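PDB 3BO5: histone-lysine N-methyltransferase SETMAR from Homo sapiens, which dimethylates a lysine of histone H3 through its SET domain and, fused to a mariner transposase, takes part in DNA double-strand break repair. Local coordinates for residues G206-L218 / C274-P286. The protein carries 2 engineered substitutions. Sequence-based numbering, arbitrary orientation.
Sequences GRFLNHSCEPNLL and CYCGAKSCTAFLP. With ZN (zinc ion), chain E; SAH (S-adenosyl-L-homocysteine), chain F.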
ATOM      1  N   GLY A 206       6.611   1.439   0.816  1.00 11.09           N
ATOM      2  CA  GLY A 206       5.927   0.351   0.149  1.00 12.12           C
ATOM      3  C   GLY A 206       6.493  -0.001  -1.214  1.00 12.07           C
ATOM      4  O   GLY A 206       6.266  -1.118  -1.730  1.00 11.19           O
ATOM      5  N   ARG A 207       7.203   0.949  -1.823  1.00 11.55           N
ATOM      6  CA  ARG A 207       7.825   0.702  -3.137  1.00 11.42           C
ATOM      7  C   ARG A 207       8.790  -0.479  -3.057  1.00 13.21           C
ATOM      8  O   ARG A 207       9.102  -1.077  -4.085  1.00 13.26           O
ATOM      9  CB  ARG A 207       8.559   1.945  -3.691  1.00 10.93           C
ATOM     10  CG  ARG A 207       9.827   2.229  -2.863  1.00 11.68           C
ATOM     11  CD  ARG A 207      10.294   3.604  -3.080  1.00 12.71           C
ATOM     12  NE  ARG A 207      10.679   3.870  -4.473  1.00 10.71           N
ATOM     13  CZ  ARG A 207      11.872   3.520  -4.989  1.00 12.46           C
ATOM     14  NH1 ARG A 207      12.747   2.807  -4.242  1.00 13.27           N
ATOM     15  NH2 ARG A 207      12.229   3.882  -6.269  1.00 13.38           N
ATOM     16  N   PHE A 208       9.292  -0.811  -1.843  1.00 10.07           N
ATOM     17  CA  PHE A 208      10.254  -1.930  -1.756  1.00 11.39           C
ATOM     18  C   PHE A 208       9.641  -3.304  -1.599  1.00 11.12           C
ATOM     19  O   PHE A 208      10.350  -4.296  -1.570  1.00 12.06           O
ATOM     20  CB  PHE A 208      11.215  -1.684  -0.589  1.00 11.44           C
ATOM     21  CG  PHE A 208      12.167  -0.551  -0.873  1.00 12.04           C
ATOM     22  CD1 PHE A 208      13.195  -0.727  -1.825  1.00 12.55           C
ATOM     23  CD2 PHE A 208      12.044   0.684  -0.222  1.00 13.45           C
ATOM     24  CE1 PHE A 208      14.061   0.341  -2.126  1.00 13.56           C
ATOM     25  CE2 PHE A 208      12.908   1.750  -0.532  1.00 12.30           C
ATOM     26  CZ  PHE A 208      13.955   1.548  -1.459  1.00 13.01           C
ATOM     27  N   LEU A 209       8.310  -3.377  -1.543  1.00 11.16           N
ATOM     28  CA  LEU A 209       7.658  -4.673  -1.390  1.00 10.85           C
ATOM     29  C   LEU A 209       7.765  -5.518  -2.623  1.00  9.96           C
ATOM     30  O   LEU A 209       7.275  -5.109  -3.708  1.00 12.05           O
ATOM     31  CB  LEU A 209       6.206  -4.479  -1.115  1.00 10.68           C
ATOM     32  CG  LEU A 209       5.959  -3.832   0.266  1.00  9.37           C
ATOM     33  CD1 LEU A 209       4.512  -3.272   0.319  1.00 15.98           C
ATOM     34  CD2 LEU A 209       6.304  -4.783   1.450  1.00 13.10           C
ATOM     35  N   ASN A 210       8.380  -6.689  -2.454  1.00 11.62           N
ATOM     36  CA  ASN A 210       8.403  -7.629  -3.579  1.00  9.82           C
ATOM     37  C   ASN A 210       7.099  -8.398  -3.738  1.00 10.84           C
ATOM     38  O   ASN A 210       6.223  -8.417  -2.849  1.00 11.65           O
ATOM     39  CB  ASN A 210       9.642  -8.541  -3.435  1.00 10.57           C
ATOM     40  CG  ASN A 210      10.897  -7.793  -3.731  1.00 11.12           C
ATOM     41  OD1 ASN A 210      10.957  -7.024  -4.685  1.00 11.42           O
ATOM     42  ND2 ASN A 210      11.946  -8.042  -2.934  1.00 12.02           N
ATOM     43  N   HIS A 211       6.931  -9.017  -4.924  1.00 10.16           N
ATOM     44  CA  HIS A 211       5.771  -9.833  -5.148  1.00  9.98           C
ATOM     45  C   HIS A 211       5.980 -11.230  -4.569  1.00 10.42           C
ATOM     46  O   HIS A 211       7.034 -11.790  -4.577  1.00 11.75           O
ATOM     47  CB  HIS A 211       5.718 -10.088  -6.686  1.00 11.61           C
ATOM     48  CG  HIS A 211       4.750 -11.138  -7.060  1.00 12.44           C
ATOM     49  ND1 HIS A 211       3.384 -10.933  -7.021  1.00 12.27           N
ATOM     50  CD2 HIS A 211       4.938 -12.425  -7.460  1.00 14.30           C
ATOM     51  CE1 HIS A 211       2.769 -12.062  -7.373  1.00 14.33           C
ATOM     52  NE2 HIS A 211       3.700 -12.990  -7.610  1.00 12.06           N
ATOM     53  N   SER A 212       4.896 -11.808  -4.120  1.00 11.01           N
ATOM     54  CA  SER A 212       4.900 -13.210  -3.857  1.00 11.43           C
ATOM     55  C   SER A 212       3.628 -13.821  -4.367  1.00 12.30           C
ATOM     56  O   SER A 212       2.596 -13.190  -4.259  1.00 13.67           O
ATOM     57  CB  SER A 212       4.991 -13.441  -2.359  1.00 13.89           C
ATOM     58  OG  SER A 212       4.863 -14.882  -2.140  1.00 13.92           O
ATOM     59  N   CYS A 213       3.705 -15.078  -4.867  1.00 13.04           N
ATOM     60  CA  CYS A 213       2.527 -15.812  -5.268  1.00 13.98           C
ATOM     61  C   CYS A 213       1.701 -16.254  -4.058  1.00 15.05           C
ATOM     62  O   CYS A 213       0.555 -16.661  -4.208  1.00 17.38           O
ATOM     63  CB  CYS A 213       3.052 -17.032  -6.079  1.00 15.06           C
ATOM     64  SG  CYS A 213       3.712 -16.459  -7.661  1.00 15.19           S
ATOM     65  N   GLU A 214       2.354 -16.238  -2.891  1.00 15.06           N
ATOM     66  CA  GLU A 214       1.691 -16.565  -1.628  1.00 16.84           C
ATOM     67  C   GLU A 214       2.145 -15.506  -0.661  1.00 15.18           C
ATOM     68  O   GLU A 214       2.932 -15.749   0.240  1.00 14.86           O
ATOM     69  CB  GLU A 214       2.100 -17.946  -1.115  1.00 17.15           C
ATOM     70  CG  GLU A 214       1.513 -19.071  -1.888  1.00 21.95           C
ATOM     71  CD  GLU A 214       1.983 -20.441  -1.376  1.00 28.46           C
ATOM     72  OE1 GLU A 214       2.500 -20.534  -0.217  1.00 31.87           O
ATOM     73  OE2 GLU A 214       1.831 -21.406  -2.168  1.00 25.86           O
ATOM     74  N   PRO A 215       1.587 -14.319  -0.835  1.00 14.66           N
ATOM     75  CA  PRO A 215       2.146 -13.212  -0.072  1.00 14.09           C
ATOM     76  C   PRO A 215       1.645 -13.173   1.325  1.00 13.68           C
ATOM     77  O   PRO A 215       0.686 -13.846   1.682  1.00 14.11           O
ATOM     78  CB  PRO A 215       1.590 -12.007  -0.822  1.00 15.06           C
ATOM     79  CG  PRO A 215       0.270 -12.481  -1.342  1.00 13.74           C
ATOM     80  CD  PRO A 215       0.548 -13.871  -1.789  1.00 13.08           C
ATOM     81  N   ASN A 216       2.222 -12.246   2.099  1.00 11.77           N
ATOM     82  CA  ASN A 216       1.735 -12.115   3.483  1.00 11.53           C
ATOM     83  C   ASN A 216       1.029 -10.817   3.778  1.00 12.20           C
ATOM     84  O   ASN A 216       0.641 -10.589   4.923  1.00 12.63           O
ATOM     85  CB  ASN A 216       2.868 -12.342   4.507  1.00 11.94           C
ATOM     86  CG  ASN A 216       4.068 -11.465   4.305  1.00 12.15           C
ATOM     87  OD1 ASN A 216       4.024 -10.460   3.551  1.00 11.88           O
ATOM     88  ND2 ASN A 216       5.212 -11.829   4.969  1.00 12.20           N
ATOM     89  N   LEU A 217       0.908  -9.979   2.749  1.00 11.46           N
ATOM     90  CA  LEU A 217       0.102  -8.741   2.879  1.00 12.52           C
ATOM     91  C   LEU A 217      -1.079  -8.807   1.905  1.00 12.15           C
ATOM     92  O   LEU A 217      -0.978  -9.370   0.792  1.00 13.28           O
ATOM     93  CB  LEU A 217       0.904  -7.516   2.500  1.00 12.94           C
ATOM     94  CG  LEU A 217       2.144  -7.323   3.335  1.00 12.70           C
ATOM     95  CD1 LEU A 217       2.934  -6.128   2.796  1.00 11.97           C
ATOM     96  CD2 LEU A 217       1.846  -7.209   4.854  1.00 15.04           C
ATOM     97  N   LEU A 218      -2.151  -8.142   2.327  1.00 12.17           N
ATOM     98  CA  LEU A 218      -3.302  -7.863   1.510  1.00 14.02           C
ATOM     99  C   LEU A 218      -3.487  -6.354   1.333  1.00 13.53           C
ATOM    100  O   LEU A 218      -3.513  -5.661   2.316  1.00 12.78           O
ATOM    101  CB  LEU A 218      -4.614  -8.429   2.153  1.00 16.09           C
ATOM    102  CG  LEU A 218      -5.904  -8.171   1.405  1.00 18.47           C
ATOM    103  CD1 LEU A 218      -5.926  -8.771   0.000  1.00 20.58           C
ATOM    104  CD2 LEU A 218      -7.136  -8.700   2.268  1.00 19.41           C
ATOM    105  N   CYS A 274       9.503 -15.155 -11.659  1.00 15.26           N
ATOM    106  CA  CYS A 274       9.217 -14.923 -10.243  1.00 13.27           C
ATOM    107  C   CYS A 274      10.142 -15.853  -9.462  1.00 14.00           C
ATOM    108  O   CYS A 274      10.210 -17.061  -9.721  1.00 15.93           O
ATOM    109  CB  CYS A 274       7.731 -15.272  -9.916  1.00 13.84           C
ATOM    110  SG  CYS A 274       7.425 -14.915  -8.190  1.00 13.81           S
ATOM    111  N   TYR A 275      10.723 -15.304  -8.396  1.00 13.69           N
ATOM    112  CA  TYR A 275      11.611 -16.044  -7.489  1.00 14.17           C
ATOM    113  C   TYR A 275      11.021 -16.016  -6.059  1.00 14.34           C
ATOM    114  O   TYR A 275      11.790 -16.038  -5.060  1.00 14.61           O
ATOM    115  CB  TYR A 275      13.041 -15.465  -7.481  1.00 15.98           C
ATOM    116  CG  TYR A 275      13.637 -15.319  -8.847  1.00 14.69           C
ATOM    117  CD1 TYR A 275      13.645 -16.441  -9.705  1.00 16.79           C
ATOM    118  CD2 TYR A 275      14.211 -14.138  -9.257  1.00 19.34           C
ATOM    119  CE1 TYR A 275      14.230 -16.353 -10.978  1.00 19.08           C
ATOM    120  CE2 TYR A 275      14.786 -14.020 -10.551  1.00 20.03           C
ATOM    121  CZ  TYR A 275      14.782 -15.157 -11.376  1.00 18.82           C
ATOM    122  OH  TYR A 275      15.373 -15.117 -12.643  1.00 22.73           O
ATOM    123  N   CYS A 276       9.700 -15.942  -5.949  1.00 14.95           N
ATOM    124  CA  CYS A 276       9.112 -15.749  -4.638  1.00 13.54           C
ATOM    125  C   CYS A 276       9.321 -16.966  -3.778  1.00 15.22           C
ATOM    126  O   CYS A 276       9.292 -16.800  -2.567  1.00 17.79           O
ATOM    127  CB  CYS A 276       7.620 -15.385  -4.744  1.00 16.67           C
ATOM    128  SG  CYS A 276       6.502 -16.772  -5.092  1.00 14.12           S
ATOM    129  N   GLY A 277       9.524 -18.162  -4.355  1.00 14.84           N
ATOM    130  CA  GLY A 277       9.787 -19.389  -3.494  1.00 18.15           C
ATOM    131  C   GLY A 277       8.580 -20.078  -2.947  1.00 18.10           C
ATOM    132  O   GLY A 277       8.676 -21.111  -2.244  1.00 22.03           O
ATOM    133  N   ALA A 278       7.402 -19.547  -3.233  1.00 18.85           N
ATOM    134  CA  ALA A 278       6.171 -20.182  -2.768  1.00 20.77           C
ATOM    135  C   ALA A 278       5.910 -21.517  -3.475  1.00 22.30           C
ATOM    136  O   ALA A 278       6.198 -21.677  -4.687  1.00 22.13           O
ATOM    137  CB  ALA A 278       4.977 -19.210  -2.948  1.00 21.11           C
ATOM    138  N   LYS A 279       5.325 -22.489  -2.765  1.00 23.62           N
ATOM    139  CA  LYS A 279       4.949 -23.748  -3.425  1.00 24.72           C
ATOM    140  C   LYS A 279       4.012 -23.564  -4.625  1.00 24.96           C
ATOM    141  O   LYS A 279       4.133 -24.284  -5.615  1.00 25.48           O
ATOM    142  CB  LYS A 279       4.374 -24.726  -2.374  1.00 26.92           C
ATOM    143  CG  LYS A 279       5.379 -24.959  -1.243  1.00 32.85           C
ATOM    144  CD  LYS A 279       6.444 -26.064  -1.503  1.00 38.09           C
ATOM    145  CE  LYS A 279       7.938 -25.611  -1.295  1.00 40.77           C
ATOM    146  NZ  LYS A 279       8.462 -25.237   0.053  1.00 39.04           N
ATOM    147  N   SER A 280       3.058 -22.635  -4.532  1.00 22.40           N
ATOM    148  CA  SER A 280       2.164 -22.401  -5.657  1.00 22.01           C
ATOM    149  C   SER A 280       2.744 -21.389  -6.654  1.00 21.54           C
ATOM    150  O   SER A 280       1.992 -20.856  -7.471  1.00 22.02           O
ATOM    151  CB  SER A 280       0.793 -21.919  -5.183  1.00 24.21           C
ATOM    152  OG  SER A 280       0.869 -20.651  -4.560  1.00 25.62           O
ATOM    153  N   CYS A 281       4.057 -21.113  -6.581  1.00 19.58           N
ATOM    154  CA  CYS A 281       4.638 -20.133  -7.557  1.00 19.93           C
ATOM    155  C   CYS A 281       4.242 -20.439  -8.995  1.00 19.73           C
ATOM    156  O   CYS A 281       4.231 -21.623  -9.409  1.00 21.77           O
ATOM    157  CB  CYS A 281       6.136 -20.038  -7.448  1.00 19.95           C
ATOM    158  SG  CYS A 281       6.869 -18.643  -8.402  1.00 16.41           S
ATOM    159  N   THR A 282       3.882 -19.407  -9.756  1.00 19.81           N
ATOM    160  CA  THR A 282       3.491 -19.600 -11.154  1.00 20.73           C
ATOM    161  C   THR A 282       4.714 -19.467 -12.052  1.00 19.40           C
ATOM    162  O   THR A 282       4.602 -19.694 -13.285  1.00 21.00           O
ATOM    163  CB  THR A 282       2.546 -18.497 -11.553  1.00 20.54           C
ATOM    164  OG1 THR A 282       3.232 -17.240 -11.397  1.00 20.75           O
ATOM    165  CG2 THR A 282       1.312 -18.528 -10.692  1.00 22.23           C
ATOM    166  N   ALA A 283       5.863 -19.084 -11.468  1.00 17.80           N
ATOM    167  CA  ALA A 283       7.147 -18.840 -12.127  1.00 17.17           C
ATOM    168  C   ALA A 283       7.198 -17.517 -12.903  1.00 15.43           C
ATOM    169  O   ALA A 283       8.255 -17.188 -13.477  1.00 18.09           O
ATOM    170  CB  ALA A 283       7.554 -20.054 -13.096  1.00 17.84           C
ATOM    171  N   PHE A 284       6.104 -16.754 -12.923  1.00 18.52           N
ATOM    172  CA  PHE A 284       6.189 -15.445 -13.562  1.00 18.34           C
ATOM    173  C   PHE A 284       5.612 -14.348 -12.692  1.00 15.57           C
ATOM    174  O   PHE A 284       4.623 -14.537 -11.955  1.00 15.37           O
ATOM    175  CB  PHE A 284       5.758 -15.378 -15.048  1.00 21.84           C
ATOM    176  CG  PHE A 284       4.519 -14.431 -15.355  1.00 24.73           C
ATOM    177  CD1 PHE A 284       3.258 -14.714 -14.904  1.00 28.78           C
ATOM    178  CD2 PHE A 284       4.669 -13.310 -16.165  1.00 30.48           C
ATOM    179  CE1 PHE A 284       2.160 -13.884 -15.195  1.00 30.14           C
ATOM    180  CE2 PHE A 284       3.591 -12.456 -16.457  1.00 29.24           C
ATOM    181  CZ  PHE A 284       2.336 -12.753 -15.992  1.00 29.06           C
ATOM    182  N   LEU A 285       6.246 -13.190 -12.811  1.00 16.07           N
ATOM    183  CA  LEU A 285       5.811 -12.039 -12.099  1.00 18.47           C
ATOM    184  C   LEU A 285       4.609 -11.479 -12.841  1.00 20.49           C
ATOM    185  O   LEU A 285       4.729 -11.101 -14.035  1.00 21.06           O
ATOM    186  CB  LEU A 285       7.019 -11.065 -12.034  1.00 21.29           C
ATOM    187  CG  LEU A 285       7.512 -10.356 -10.836  1.00 22.78           C
ATOM    188  CD1 LEU A 285       7.591 -11.374  -9.691  1.00 26.08           C
ATOM    189  CD2 LEU A 285       8.829  -9.754 -11.245  1.00 19.86           C
ATOM    190  N   PRO A 286       3.449 -11.438 -12.194  1.00 19.99           N
ATOM    191  CA  PRO A 286       2.194 -11.139 -12.905  1.00 21.19           C
ATOM    192  C   PRO A 286       1.896  -9.644 -13.112  1.00 21.92           C
ATOM    193  O   PRO A 286       0.846  -9.165 -12.654  1.00 23.64           O
ATOM    194  CB  PRO A 286       1.148 -11.810 -12.056  1.00 20.88           C
ATOM    195  CG  PRO A 286       1.716 -11.573 -10.574  1.00 18.16           C
ATOM    196  CD  PRO A 286       3.215 -11.746 -10.757  1.00 18.90           C
TER
HETATM  197 ZN    ZN E 304       6.116 -16.728  -7.354  1.00 14.24          ZN
HETATM  198  N   SAH F 305      13.115  -5.264  -5.811  1.00 13.08           N
HETATM  199  CA  SAH F 305      12.671  -3.846  -6.008  1.00 14.34           C
HETATM  200  CB  SAH F 305      11.470  -3.478  -5.105  1.00 14.13           C
HETATM  201  CG  SAH F 305      10.176  -4.022  -5.736  1.00 11.32           C
HETATM  202  SD  SAH F 305       9.758  -3.151  -7.274  1.00 14.08           S
HETATM  203  C   SAH F 305      13.882  -2.918  -5.765  1.00 12.98           C
HETATM  204  O   SAH F 305      15.011  -3.382  -5.639  1.00 14.21           O
HETATM  205  OXT SAH F 305      13.655  -1.666  -5.693  1.00 14.58           O
HETATM  206  C5' SAH F 305       9.447  -4.559  -8.358  1.00 14.52           C
HETATM  207  C4' SAH F 305      10.704  -5.232  -8.906  1.00 13.30           C
HETATM  208  O4' SAH F 305      11.319  -6.065  -7.919  1.00 11.50           O
HETATM  209  C3' SAH F 305      10.426  -6.169 -10.044  1.00 15.50           C
HETATM  210  O3' SAH F 305      10.365  -5.447 -11.305  1.00 18.06           O
HETATM  211  C2' SAH F 305      11.573  -7.137 -10.002  1.00 15.33           C
HETATM  212  O2' SAH F 305      12.809  -6.528 -10.419  1.00 18.10           O
HETATM  213  C1' SAH F 305      11.725  -7.317  -8.504  1.00 11.08           C
HETATM  214  N9  SAH F 305      10.812  -8.336  -7.950  1.00 12.05           N
HETATM  215  C8  SAH F 305       9.765  -8.154  -7.050  1.00 11.65           C
HETATM  216  N7  SAH F 305       9.263  -9.334  -6.742  1.00 15.52           N
HETATM  217  C5  SAH F 305       9.966 -10.294  -7.378  1.00 12.76           C
HETATM  218  C6  SAH F 305       9.802 -11.695  -7.409  1.00 11.71           C
HETATM  219  N6  SAH F 305       8.928 -12.404  -6.691  1.00 12.52           N
HETATM  220  N1  SAH F 305      10.691 -12.363  -8.245  1.00 12.36           N
HETATM  221  C2  SAH F 305      11.634 -11.707  -8.973  1.00 13.30           C
HETATM  222  N3  SAH F 305      11.847 -10.343  -8.954  1.00 12.97           N
HETATM  223  C4  SAH F 305      10.931  -9.688  -8.186  1.00 11.19           C
HETATM  224  O   HOH W   1       7.205 -15.783  -1.051  1.00 19.25           O
HETATM  225  O   HOH W   2       4.622 -22.036  -0.034  1.00 28.27           O
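Cys213 of the SET domain and Cys274, Cys276 and Cys281 of the post-SET loop bind one zinc ion, a borderline metal ion that binds thiolate sulfur strongly and accepts four in a tetrahedral shell. The backbone N of Cys213 donates almost straight (172°) to Cys276 SG and Ala283 N to Cys281 SG, while Thr282 N to Cys213 SG and Cys276 N to Cys274 SG are weak; together they probably temper the negative charge.

The tight side is built around His211, flat enough to lie against Pro286 while both ring nitrogens serve partners: NE2 donates to Cys213 SG and ND1 pairs with the backbone N of Tyr249. With CG anti to the backbone N (chi1 168°), one ring face meets Pro286 CD, 3.5 Å from the centroid, a CH-pi contact. Cys274 SG lies at the ring edge. S-adenosylhomocysteine completes this side, its N6 donating to His211 O (2.9 Å) and its N1 accepting from Tyr275 N, while Leu285 CD1 packs against the base.

The side toward solvent is polar. Glu214, extended beyond CG, runs past the small Ala278 methyl; its carboxylate suits two donors, OE2 receiving Ser280 OG (2.7 Å) through the anti lone pair and Ser280 N from above the plane. A water links OE1 to Lys279 N.

The post-SET loop, between strands 260-266 and 288-289, thus closes the cofactor pocket beside the short, weakly bonded strand 210-211, parallel to strand 244-247 at one edge of a five-stranded mixed sheet.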